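Local coordinates for chitin oligosaccahride binding protein NagB1 (Paenibacillus sp. FPU-7, PDB 7EHP) that binds N,N'-diacetylchitobiose and N,N',N''-triacetylchitotriose, probably outside the cell for delivery to a membrane importer, at residues Ser162-Leu172 with Leu365-Ile373; Gln229-Ala237 with Lys255-Gly263. All blocks are in the same frame, centred on the assembly; numbering follows the deposited sequence.

How the contacts relate
Contact 1 lies beside the glycan pocket, whereas contact 2 is more remote. In contact 1, Trp-166 carries the acetamido group of a bound NAG on one face of its indole; in contact 2, the side chain of Arg-233 is about 13 Å from a bound NAG. The centres of the two contacts are about 23 Å apart, and their nearest atoms about 7 Å apart, without touching. Along the chain, contact 2 is nested inside the large loop closed by contact 1. Helix 225-233 links them in space: Tyr-225 meets Trp-166 edge-to-face and touches Val-167, while the far end of the same helix, Gln-229 to Arg-233, enters contact 2.

Contact 1. Residues Ser162-Leu172 with Leu365-Ile373; sequences SSDGWVANMML and LEMCMQELI. With NAG (2-acetamido-2-deoxy-beta-D-glucopyranose), chain C.
Glu-366 packs against the backbone of Gly-165, where two helices come close: the axes of 165-172 and 365-373 approach to 8.4 Å and cross at 84°. A beta carbon on Gly-165 would collide with Glu-366 CB. Followed outward, Glu-366 CB faces Gly-165 CA, and CG lies 3.5 Å from Gly-165 C, with Asn-169 ND2 also beside it. With CG anti to its own carbonyl carbon (chi1 -81°) and an extended chain beyond, CD passes Trp-166 N and OE1 reaches Trp-166 CB at 3.4 Å. OE1 is salt-bridged to Arg-362 and accepts a bond from a water that in turn takes one from Asn-169 ND2 at 2.7 Å.

The other end of that amide sits among carbon atoms. Asn-169 OD1 lies 3.5 Å from Leu-365 CG, with Met-369 CG equally near, and has no polar partner in the model. Beyond it, Leu-172 and Met-369 meet tip to tip, CD2 against SD and CE. Ile-373 CD1 packs against both Ser-162 CB and Ala-168 CB, which lie side by side. Gln-370 extends back to the loop before helix 165-180, where NE2 donates a nearly straight bond of 2.9 Å to Ser-162 O, in the carbonyl plane and close to the plane of its own amide.

An aromatic side chain against the sugar is familiar from carbohydrate-binding proteins; here chiefly the acetamido group of NAG lies over the Trp-166 indole, N2 3.5 Å above the plane. Val-167 CG2 lies against the opposite face, toward the rim. The chemistry implies a division of labour: apolar tips and the aliphatic stems of polar side chains join the helices, Gln-370 ties down the loop leading to Trp-166, and the Glu-366 carboxylate probably has its charge largely balanced by Arg-362.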
loop_
_atom_site.group_PDB
_atom_site.type_symbol
_atom_site.label_atom_id
_atom_site.label_comp_id
_atom_site.label_asym_id
_atom_site.label_seq_id
_atom_site.Cartn_x
_atom_site.Cartn_y
_atom_site.Cartn_z
ATOM N N SER A 162 9.457 3.912 11.434
ATOM C CA SER A 162 8.120 3.792 12.011
ATOM C C SER A 162 7.568 5.088 12.610
ATOM O O SER A 162 6.559 5.037 13.318
ATOM C CB SER A 162 8.094 2.700 13.084
ATOM O OG SER A 162 8.992 3.036 14.133
ATOM N N SER A 163 8.161 6.245 12.322
ATOM C CA SER A 163 7.522 7.501 12.700
ATOM C C SER A 163 6.142 7.646 12.050
ATOM O O SER A 163 5.192 8.127 12.682
ATOM C CB SER A 163 8.428 8.676 12.324
ATOM O OG SER A 163 7.889 9.883 12.825
ATOM N N ASP A 164 6.006 7.236 10.790
ATOM C CA ASP A 164 4.689 7.117 10.178
ATOM C C ASP A 164 4.107 5.753 10.547
ATOM O O ASP A 164 4.650 4.712 10.165
ATOM C CB ASP A 164 4.777 7.303 8.661
ATOM C CG ASP A 164 5.512 8.586 8.280
ATOM O OD1 ASP A 164 5.249 9.627 8.920
ATOM O OD2 ASP A 164 6.346 8.563 7.351
ATOM N N GLY A 165 3.010 5.754 11.297
ATOM C CA GLY A 165 2.597 4.528 11.952
ATOM C C GLY A 165 2.211 3.418 10.994
ATOM O O GLY A 165 2.434 2.242 11.284
ATOM N N TRP A 166 1.627 3.770 9.845
ATOM C CA TRP A 166 1.147 2.753 8.918
ATOM C C TRP A 166 2.287 1.889 8.399
ATOM O O TRP A 166 2.063 0.736 8.014
ATOM C CB TRP A 166 0.390 3.419 7.748
ATOM C CG TRP A 166 1.289 4.150 6.802
ATOM C CD1 TRP A 166 1.693 5.470 6.885
ATOM C CD2 TRP A 166 1.920 3.611 5.639
ATOM N NE1 TRP A 166 2.540 5.767 5.841
ATOM C CE2 TRP A 166 2.691 4.644 5.060
ATOM C CE3 TRP A 166 1.895 2.359 5.017
ATOM C CZ2 TRP A 166 3.433 4.454 3.889
ATOM C CZ3 TRP A 166 2.632 2.172 3.849
ATOM C CH2 TRP A 166 3.393 3.209 3.304
ATOM N N VAL A 167 3.514 2.423 8.381
ATOM C CA VAL A 167 4.656 1.671 7.859
ATOM C C VAL A 167 4.901 0.419 8.693
ATOM O O VAL A 167 5.235 -0.648 8.162
ATOM C CB VAL A 167 5.910 2.566 7.816
ATOM C CG1 VAL A 167 7.094 1.794 7.299
ATOM C CG2 VAL A 167 5.655 3.810 6.957
ATOM N N ALA A 168 4.759 0.537 10.015
ATOM C CA ALA A 168 5.026 -0.594 10.900
ATOM C C ALA A 168 4.025 -1.726 10.679
ATOM O O ALA A 168 4.342 -2.898 10.917
ATOM C CB ALA A 168 4.992 -0.124 12.357
ATOM N N ASN A 169 2.833 -1.399 10.188
ATOM C CA ASN A 169 1.790 -2.394 10.008
ATOM C C ASN A 169 1.962 -3.224 8.743
ATOM O O ASN A 169 1.255 -4.227 8.587
ATOM C CB ASN A 169 0.419 -1.705 10.016
ATOM C CG ASN A 169 0.044 -1.246 11.394
ATOM O OD1 ASN A 169 0.655 -1.683 12.375
ATOM N ND2 ASN A 169 -0.928 -0.358 11.492
ATOM N N MET A 170 2.897 -2.863 7.865
ATOM C CA MET A 170 3.046 -3.569 6.599
ATOM C C MET A 170 3.541 -4.990 6.888
ATOM O O MET A 170 2.808 -5.970 6.689
ATOM C CB MET A 170 4.005 -2.802 5.677
ATOM C CG MET A 170 3.247 -1.808 4.781
ATOM S SD MET A 170 4.236 -1.066 3.461
ATOM C CE MET A 170 5.584 -0.250 4.324
ATOM N N MET A 171 4.762 -5.120 7.406
ATOM C CA MET A 171 5.254 -6.462 7.724
ATOM C C MET A 171 4.383 -7.149 8.764
ATOM O O MET A 171 4.228 -8.379 8.734
ATOM C CB MET A 171 6.707 -6.407 8.196
ATOM C CG MET A 171 7.286 -7.806 8.347
ATOM S SD MET A 171 8.793 -7.929 9.306
ATOM C CE MET A 171 9.979 -7.133 8.234
ATOM N N LEU A 172 3.788 -6.379 9.672
ATOM C CA LEU A 172 2.912 -6.966 10.671
ATOM C C LEU A 172 1.734 -7.650 10.011
ATOM O O LEU A 172 1.297 -8.717 10.460
ATOM C CB LEU A 172 2.457 -5.896 11.670
ATOM C CG LEU A 172 1.515 -6.247 12.823
ATOM C CD1 LEU A 172 2.213 -7.178 13.861
ATOM C CD2 LEU A 172 0.995 -4.987 13.492
ATOM N N LEU A 365 -4.137 0.315 15.953
ATOM C CA LEU A 365 -3.020 -0.579 15.686
ATOM C C LEU A 365 -1.739 0.212 15.463
ATOM O O LEU A 365 -0.681 -0.160 15.983
ATOM C CB LEU A 365 -3.313 -1.471 14.479
ATOM C CG LEU A 365 -2.219 -2.488 14.189
ATOM C CD1 LEU A 365 -2.042 -3.405 15.428
ATOM C CD2 LEU A 365 -2.533 -3.305 12.939
ATOM N N GLU A 366 -1.819 1.317 14.706
ATOM C CA GLU A 366 -0.656 2.184 14.504
ATOM C C GLU A 366 -0.084 2.657 15.834
ATOM O O GLU A 366 1.111 2.492 16.110
ATOM C CB GLU A 366 -1.045 3.394 13.650
ATOM C CG GLU A 366 -1.089 3.109 12.180
ATOM C CD GLU A 366 -1.867 4.149 11.393
ATOM O OE1 GLU A 366 -1.981 3.983 10.163
ATOM O OE2 GLU A 366 -2.360 5.126 11.989
ATOM N N MET A 367 -0.931 3.231 16.682
ATOM C CA MET A 367 -0.433 3.769 17.942
ATOM C C MET A 367 0.087 2.662 18.850
ATOM O O MET A 367 1.113 2.833 19.508
ATOM C CB MET A 367 -1.530 4.570 18.632
ATOM C CG MET A 367 -2.225 5.571 17.703
ATOM S SD MET A 367 -3.471 6.607 18.514
ATOM C CE MET A 367 -4.909 5.523 18.542
ATOM N N CYS A 368 -0.605 1.522 18.885
ATOM C CA CYS A 368 -0.156 0.397 19.700
ATOM C C CYS A 368 1.193 -0.130 19.235
ATOM O O CYS A 368 2.045 -0.466 20.061
ATOM C CB CYS A 368 -1.193 -0.719 19.679
ATOM S SG CYS A 368 -2.558 -0.394 20.798
ATOM N N MET A 369 1.417 -0.204 17.922
ATOM C CA MET A 369 2.698 -0.717 17.440
ATOM C C MET A 369 3.848 0.237 17.713
ATOM O O MET A 369 4.971 -0.218 17.973
ATOM C CB MET A 369 2.617 -1.045 15.955
ATOM C CG MET A 369 1.691 -2.214 15.643
ATOM S SD MET A 369 2.042 -3.721 16.603
ATOM C CE MET A 369 3.569 -4.260 15.845
ATOM N N GLN A 370 3.607 1.543 17.687
ATOM C CA GLN A 370 4.681 2.458 18.068
ATOM C C GLN A 370 5.039 2.304 19.540
ATOM O O GLN A 370 6.218 2.376 19.908
ATOM C CB GLN A 370 4.290 3.889 17.733
ATOM C CG GLN A 370 4.395 4.129 16.238
ATOM C CD GLN A 370 3.736 5.403 15.822
ATOM O OE1 GLN A 370 2.845 5.889 16.506
ATOM N NE2 GLN A 370 4.171 5.965 14.703
ATOM N N GLU A 371 4.038 2.067 20.396
ATOM C CA GLU A 371 4.325 1.746 21.793
ATOM C C GLU A 371 5.085 0.433 21.917
ATOM O O GLU A 371 6.029 0.324 22.713
ATOM C CB GLU A 371 3.026 1.685 22.598
ATOM C CG GLU A 371 2.283 3.025 22.676
ATOM C CD GLU A 371 3.155 4.141 23.213
ATOM O OE1 GLU A 371 3.415 4.136 24.436
ATOM O OE2 GLU A 371 3.595 5.011 22.421
ATOM N N LEU A 372 4.702 -0.582 21.129
ATOM C CA LEU A 372 5.435 -1.846 21.187
ATOM C C LEU A 372 6.868 -1.671 20.704
ATOM O O LEU A 372 7.803 -2.210 21.300
ATOM C CB LEU A 372 4.738 -2.920 20.354
ATOM C CG LEU A 372 5.443 -4.289 20.339
ATOM C CD1 LEU A 372 5.293 -5.031 21.657
ATOM C CD2 LEU A 372 4.945 -5.156 19.170
ATOM N N ILE A 373 7.057 -0.915 19.623
ATOM C CA ILE A 373 8.400 -0.668 19.113
ATOM C C ILE A 373 9.216 0.118 20.132
ATOM O O ILE A 373 10.415 -0.122 20.302
ATOM C CB ILE A 373 8.323 0.057 17.755
ATOM C CG1 ILE A 373 7.727 -0.868 16.688
ATOM C CG2 ILE A 373 9.709 0.551 17.341
ATOM C CD1 ILE A 373 7.253 -0.136 15.388
HETATM C C1 NAG C . -0.346 2.451 1.045
HETATM C C2 NAG C . -1.182 2.803 2.271
HETATM C C3 NAG C . -1.397 1.567 3.131
HETATM C C4 NAG C . -2.021 0.460 2.297
HETATM C C5 NAG C . -1.169 0.188 1.059
HETATM C C6 NAG C . -1.776 -0.837 0.126
HETATM C C7 NAG C . -1.243 5.024 3.320
HETATM C C8 NAG C . -0.500 6.020 4.137
HETATM N N2 NAG C . -0.591 3.885 3.045
HETATM O O3 NAG C . -2.256 1.895 4.212
HETATM O O4 NAG C . -2.119 -0.740 3.053
HETATM O O5 NAG C . -0.989 1.392 0.302
HETATM O O6 NAG C . -3.115 -0.511 -0.227
HETATM O O7 NAG C . -2.397 5.231 2.929
HETATM O O HOH W 1 -1.906 1.157 9.486
#

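Contact 2. Residues Gln229-Ala237 with Lys255-Gly263; sequences QYAFREGRA and KTKIAEDIG
Two basic side chains, Arg-233 and Lys-255, lie against each other: Lys-255 CD rests over one face of the Arg-233 guanidinium, 4.0 Å from NH2. The pairing is explained by Asp-13, whose carboxylate forms salt bridges with both Arg-233 NH1 and Lys-255 NZ; NH1 also bonds to Ala-249 O. Tyr-230 CD1 lies over the opposite face, also toward the rim, so the flat group has a ring carbon on one side and an alkyl chain on the other. At its edge, in plane, a water accepts from Arg-233 NE at 3.1 Å and donates to Glu-234 OE2 and, weakly, to Lys-255 O. A leucine in place of Arg-233 would probably leave Asp-13 without the arginine's charge, and Ala-249 O and this water without the N-H groups they receive.

Just beyond, helix 225-233 ends in a Schellman motif: Arg-236 N bonds to Ala-231 O and Gly-235 N to Phe-232 O, with Gly-235 at positive phi (78°). The chain then turns into strand 237-243, while 255-263 leads into strand 262-265; both strands pair with strand 109-125 in the sheet of this solute-binding fold. Carbon atoms meet the carbonyls at the helix end. Ile-258 places CG1 between its backbone N and carbonyl carbon (chi1 60°), bringing CD1 to 3.2 Å from Phe-232 O. Lys-257 lays its chain along Glu-234 O, CD at 3.1 Å, before bending at its last torsion (chi4 62°), which leaves NZ beside Glu-234, 3.3 Å from O. Deeper in, Phe-232 CE2 touches Ile-262 CG1 at 4.0 Å; Phe-123 and Val-337 extend this apolar packing.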
loop_
_atom_site.group_PDB
_atom_site.type_symbol
_atom_site.label_atom_id
_atom_site.label_comp_id
_atom_site.label_asym_id
_atom_site.label_seq_id
_atom_site.Cartn_x
_atom_site.Cartn_y
_atom_site.Cartn_z
ATOM N N GLN A 229 13.690 3.615 2.896
ATOM C CA GLN A 229 14.063 3.460 1.501
ATOM C C GLN A 229 15.452 4.025 1.245
ATOM O O GLN A 229 16.217 3.466 0.449
ATOM C CB GLN A 229 13.007 4.128 0.615
ATOM C CG GLN A 229 11.648 3.413 0.730
ATOM C CD GLN A 229 10.513 4.108 0.003
ATOM O OE1 GLN A 229 10.671 5.206 -0.535
ATOM N NE2 GLN A 229 9.359 3.458 -0.037
ATOM N N TYR A 230 15.813 5.117 1.925
ATOM C CA TYR A 230 17.195 5.575 1.843
ATOM C C TYR A 230 18.146 4.469 2.288
ATOM O O TYR A 230 19.092 4.122 1.568
ATOM C CB TYR A 230 17.410 6.817 2.704
ATOM C CG TYR A 230 16.541 8.028 2.436
ATOM C CD1 TYR A 230 15.955 8.267 1.190
ATOM C CD2 TYR A 230 16.340 8.966 3.448
ATOM C CE1 TYR A 230 15.163 9.431 0.980
ATOM C CE2 TYR A 230 15.557 10.101 3.254
ATOM C CZ TYR A 230 14.976 10.335 2.035
ATOM O OH TYR A 230 14.224 11.478 1.911
ATOM N N ALA A 231 17.901 3.895 3.476
ATOM C CA ALA A 231 18.831 2.917 4.039
ATOM C C ALA A 231 19.020 1.748 3.096
ATOM O O ALA A 231 20.152 1.321 2.839
ATOM C CB ALA A 231 18.343 2.423 5.405
ATOM N N PHE A 232 17.916 1.230 2.545
ATOM C CA PHE A 232 18.021 0.110 1.620
ATOM C C PHE A 232 18.744 0.505 0.335
ATOM O O PHE A 232 19.650 -0.200 -0.126
ATOM C CB PHE A 232 16.634 -0.441 1.306
ATOM C CG PHE A 232 16.661 -1.615 0.386
ATOM C CD1 PHE A 232 17.229 -2.822 0.803
ATOM C CD2 PHE A 232 16.152 -1.516 -0.904
ATOM C CE1 PHE A 232 17.276 -3.915 -0.041
ATOM C CE2 PHE A 232 16.196 -2.594 -1.766
ATOM C CZ PHE A 232 16.757 -3.812 -1.328
ATOM N N ARG A 233 18.340 1.614 -0.290
ATOM C CA ARG A 233 18.930 1.920 -1.589
ATOM C C ARG A 233 20.381 2.378 -1.465
ATOM O O ARG A 233 21.147 2.258 -2.429
ATOM C CB ARG A 233 18.080 2.960 -2.331
ATOM C CG ARG A 233 18.460 4.408 -2.105
ATOM C CD ARG A 233 17.449 5.341 -2.793
ATOM N NE ARG A 233 17.673 6.735 -2.422
ATOM C CZ ARG A 233 16.738 7.677 -2.433
ATOM N NH1 ARG A 233 15.488 7.385 -2.790
ATOM N NH2 ARG A 233 17.051 8.909 -2.070
ATOM N N GLU A 234 20.784 2.873 -0.303
ATOM C CA GLU A 234 22.172 3.242 -0.075
ATOM C C GLU A 234 23.014 2.068 0.436
ATOM O O GLU A 234 24.164 2.272 0.830
ATOM C CB GLU A 234 22.243 4.435 0.890
ATOM C CG GLU A 234 21.773 5.759 0.256
ATOM C CD GLU A 234 21.402 6.869 1.265
ATOM O OE1 GLU A 234 21.710 6.758 2.482
ATOM O OE2 GLU A 234 20.793 7.873 0.829
ATOM N N GLY A 235 22.476 0.854 0.424
ATOM C CA GLY A 235 23.265 -0.329 0.720
ATOM C C GLY A 235 23.565 -0.586 2.177
ATOM O O GLY A 235 24.461 -1.384 2.482
ATOM N N ARG A 236 22.847 0.052 3.096
ATOM C CA ARG A 236 23.091 -0.162 4.519
ATOM C C ARG A 236 22.246 -1.279 5.108
ATOM O O ARG A 236 22.529 -1.732 6.224
ATOM C CB ARG A 236 22.847 1.130 5.302
ATOM C CG ARG A 236 23.751 2.252 4.854
ATOM C CD ARG A 236 23.648 3.445 5.753
ATOM N NE ARG A 236 22.732 4.441 5.210
ATOM C CZ ARG A 236 21.558 4.711 5.761
ATOM N NH1 ARG A 236 21.193 4.045 6.854
ATOM N NH2 ARG A 236 20.760 5.629 5.230
ATOM N N ALA A 237 21.227 -1.736 4.398
ATOM C CA ALA A 237 20.351 -2.783 4.896
ATOM C C ALA A 237 20.271 -3.895 3.871
ATOM O O ALA A 237 20.231 -3.629 2.664
ATOM C CB ALA A 237 18.951 -2.246 5.192
ATOM N N LYS A 255 21.359 8.194 -7.249
ATOM C CA LYS A 255 20.904 7.991 -5.884
ATOM C C LYS A 255 21.221 6.608 -5.360
ATOM O O LYS A 255 21.488 6.442 -4.165
ATOM C CB LYS A 255 19.391 8.165 -5.796
ATOM C CG LYS A 255 18.895 9.555 -5.936
ATOM C CD LYS A 255 17.402 9.477 -6.009
ATOM C CE LYS A 255 16.804 10.827 -6.257
ATOM N NZ LYS A 255 15.453 10.730 -6.855
ATOM N N THR A 256 21.195 5.626 -6.248
ATOM C CA THR A 256 21.121 4.218 -5.903
ATOM C C THR A 256 22.457 3.560 -6.220
ATOM O O THR A 256 22.835 3.431 -7.392
ATOM C CB THR A 256 19.981 3.558 -6.673
ATOM O OG1 THR A 256 18.753 4.246 -6.379
ATOM C CG2 THR A 256 19.872 2.066 -6.304
ATOM N N LYS A 257 23.172 3.157 -5.169
ATOM C CA LYS A 257 24.382 2.362 -5.343
ATOM C C LYS A 257 24.083 1.067 -6.081
ATOM O O LYS A 257 24.818 0.669 -6.993
ATOM C CB LYS A 257 24.980 2.040 -3.975
ATOM C CG LYS A 257 25.333 3.257 -3.150
ATOM C CD LYS A 257 25.782 2.860 -1.758
ATOM C CE LYS A 257 26.212 4.085 -0.955
ATOM N NZ LYS A 257 25.088 5.041 -0.757
ATOM N N ILE A 258 22.976 0.423 -5.718
ATOM C CA ILE A 258 22.789 -1.014 -5.849
ATOM C C ILE A 258 21.629 -1.337 -6.789
ATOM O O ILE A 258 20.864 -2.277 -6.542
ATOM C CB ILE A 258 22.558 -1.609 -4.448
ATOM C CG1 ILE A 258 21.311 -0.967 -3.824
ATOM C CG2 ILE A 258 23.778 -1.378 -3.548
ATOM C CD1 ILE A 258 20.669 -1.777 -2.729
ATOM N N ALA A 259 21.512 -0.593 -7.892
ATOM C CA ALA A 259 20.291 -0.635 -8.700
ATOM C C ALA A 259 20.028 -2.022 -9.299
ATOM O O ALA A 259 18.925 -2.567 -9.167
ATOM C CB ALA A 259 20.369 0.426 -9.797
ATOM N N GLU A 260 21.016 -2.608 -9.978
ATOM C CA GLU A 260 20.746 -3.869 -10.664
ATOM C C GLU A 260 20.722 -5.066 -9.721
ATOM O O GLU A 260 20.067 -6.074 -10.015
ATOM C CB GLU A 260 21.775 -4.110 -11.774
ATOM C CG GLU A 260 21.354 -5.131 -12.843
ATOM C CD GLU A 260 20.031 -4.810 -13.556
ATOM O OE1 GLU A 260 19.527 -5.708 -14.274
ATOM O OE2 GLU A 260 19.509 -3.672 -13.432
ATOM N N ASP A 261 21.422 -5.005 -8.597
ATOM C CA ASP A 261 21.375 -6.129 -7.677
ATOM C C ASP A 261 20.278 -5.974 -6.620
ATOM O O ASP A 261 20.389 -6.544 -5.521
ATOM C CB ASP A 261 22.764 -6.363 -7.068
ATOM C CG ASP A 261 23.420 -5.090 -6.586
ATOM O OD1 ASP A 261 22.723 -4.267 -5.972
ATOM O OD2 ASP A 261 24.627 -4.892 -6.863
ATOM N N ILE A 262 19.195 -5.240 -6.941
ATOM C CA ILE A 262 18.010 -5.173 -6.083
ATOM C C ILE A 262 17.026 -6.246 -6.524
ATOM O O ILE A 262 16.685 -6.335 -7.711
ATOM C CB ILE A 262 17.355 -3.783 -6.133
ATOM C CG1 ILE A 262 18.117 -2.792 -5.264
ATOM C CG2 ILE A 262 15.918 -3.870 -5.606
ATOM C CD1 ILE A 262 17.661 -1.352 -5.418
ATOM N N GLY A 263 16.558 -7.055 -5.573
ATOM C CA GLY A 263 15.561 -8.073 -5.852
ATOM C C GLY A 263 14.363 -8.029 -4.919
ATOM O O GLY A 263 14.215 -7.102 -4.119
HETATM O O HOH W 2 20.273 8.146 -1.550
#